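Local atomic coordinates of cytochrome c (Pseudomonas aeruginosa, PDB entry 6RTE), a protein that acts as a dihydro-heme d1 dehydrogenase in heme d1 biosynthesis and carries a heme c that probably takes part in electron transfer. Residues T161-D164 against E169-A172. Numbering follows the deposited sequence.
Sequences TILD and EPIA
Ile-162 of strand 159-164 faces both Ile-171 and Ala-172 of the antiparallel strand 169-175: its N donates to Ala-172 O at 2.8 Å, while its O accepts from Ile-171 N at 2.9 Å. The second bond runs close to the direction of the carbonyl, whereas in the first the donor stands 29° from the acceptor's carbonyl plane. At Ile-171 the chain turns a corner, its psi of -10° departing from extended strand values. Nearer the turn, Asp-164 N donates to Glu-169 O. Pro-170 sits opposite Leu-163 in a non-hydrogen-bonded pair, where the backbone N points away from strand 159-164, so proline, which has no N-H, gives up no bond of this ladder.

The bulge brings two apolar side chains against one. Ile-171 carries CG1 between its backbone N and carbonyl carbon (chi1 64°), which lays this branch across Ile-162, with 3.8 Å between Ile-171 CG1 and Ile-162 CG2. The small methyl of Ala-172 meets the other branch, its CB lying 4.1 Å from Ile-162 CG1. A beta-branched isoleucine suits the buried strand because it offers a separate surface to each neighbour; Val-151 and Leu-207 also pack on it.

On the face with Leu-163, the leucine swings CD1 against the backbone of Glu-169, 3.5 Å from Glu-169 C, while Thr-161 CG2 runs alongside the Pro-170 ring. The threonine hydroxyl turns instead to Glu-154. Asp-164 OD1 accepts from the backbone N of Asp-166 and Arg-167, so the short aspartate side chain ties the following turn to the end of strand 159-164.

Strand 169-175 is the outermost of a four-stranded antiparallel sheet whose opposite edge is the C-terminal strand 491-496, the usual ring closure of a propeller. The contact is thus a beta hairpin with a classic bulge, in one blade of the eight-bladed propeller.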
loop_
_atom_site.group_PDB
_atom_site.type_symbol
_atom_site.label_atom_id
_atom_site.label_comp_id
_atom_site.label_asym_id
_atom_site.label_seq_id
_atom_site.Cartn_x
_atom_site.Cartn_y
_atom_site.Cartn_z
ATOM N N THR A 161 -1.753 13.505 -7.669
ATOM C CA THR A 161 -1.505 14.933 -7.572
ATOM C C THR A 161 -0.286 15.162 -6.698
ATOM O O THR A 161 -0.147 14.534 -5.638
ATOM C CB THR A 161 -2.720 15.668 -7.004
ATOM O OG1 THR A 161 -3.708 15.784 -8.026
ATOM C CG2 THR A 161 -2.336 17.075 -6.501
ATOM N N ILE A 162 0.615 16.024 -7.166
ATOM C CA ILE A 162 1.752 16.481 -6.375
ATOM C C ILE A 162 1.340 17.807 -5.763
ATOM O O ILE A 162 0.976 18.746 -6.484
ATOM C CB ILE A 162 3.022 16.624 -7.228
ATOM C CG1 ILE A 162 3.296 15.348 -8.006
ATOM C CG2 ILE A 162 4.223 16.966 -6.342
ATOM C CD1 ILE A 162 3.491 14.127 -7.147
ATOM N N LEU A 163 1.378 17.890 -4.440
ATOM C CA LEU A 163 0.843 19.039 -3.721
ATOM C C LEU A 163 1.958 19.815 -3.034
ATOM O O LEU A 163 2.789 19.230 -2.335
ATOM C CB LEU A 163 -0.184 18.582 -2.682
ATOM C CG LEU A 163 -1.207 19.606 -2.207
ATOM C CD1 LEU A 163 -2.307 19.764 -3.251
ATOM C CD2 LEU A 163 -1.774 19.179 -0.862
ATOM N N ASP A 164 1.966 21.133 -3.246
ATOM C CA ASP A 164 2.729 22.063 -2.423
ATOM C C ASP A 164 2.198 22.026 -0.995
ATOM O O ASP A 164 1.040 22.373 -0.748
ATOM C CB ASP A 164 2.601 23.465 -3.033
ATOM C CG ASP A 164 3.423 24.533 -2.308
ATOM O OD1 ASP A 164 3.654 24.426 -1.087
ATOM O OD2 ASP A 164 3.818 25.507 -2.978
ATOM N N GLU A 169 -1.675 23.575 -2.723
ATOM C CA GLU A 169 -2.104 23.711 -4.103
ATOM C C GLU A 169 -1.346 22.708 -4.958
ATOM O O GLU A 169 -0.191 22.384 -4.666
ATOM C CB GLU A 169 -1.846 25.128 -4.634
ATOM C CG GLU A 169 -2.485 26.234 -3.818
ATOM C CD GLU A 169 -1.983 27.612 -4.226
ATOM O OE1 GLU A 169 -1.324 27.712 -5.286
ATOM O OE2 GLU A 169 -2.238 28.590 -3.490
ATOM N N PRO A 170 -1.971 22.201 -6.019
ATOM C CA PRO A 170 -1.275 21.246 -6.886
ATOM C C PRO A 170 -0.212 21.931 -7.732
ATOM O O PRO A 170 -0.415 23.028 -8.251
ATOM C CB PRO A 170 -2.395 20.659 -7.752
ATOM C CG PRO A 170 -3.482 21.673 -7.728
ATOM C CD PRO A 170 -3.365 22.433 -6.436
ATOM N N ILE A 171 0.941 21.275 -7.852
ATOM C CA ILE A 171 1.952 21.679 -8.818
ATOM C C ILE A 171 2.030 20.725 -9.995
ATOM O O ILE A 171 2.702 21.044 -10.992
ATOM C CB ILE A 171 3.344 21.842 -8.168
ATOM C CG1 ILE A 171 3.875 20.518 -7.624
ATOM C CG2 ILE A 171 3.279 22.877 -7.042
ATOM C CD1 ILE A 171 5.330 20.610 -7.160
ATOM N N ALA A 172 1.361 19.576 -9.922
ATOM C CA ALA A 172 1.315 18.627 -11.023
ATOM C C ALA A 172 0.208 17.618 -10.745
ATOM O O ALA A 172 -0.087 17.310 -9.584
ATOM C CB ALA A 172 2.652 17.899 -11.201
#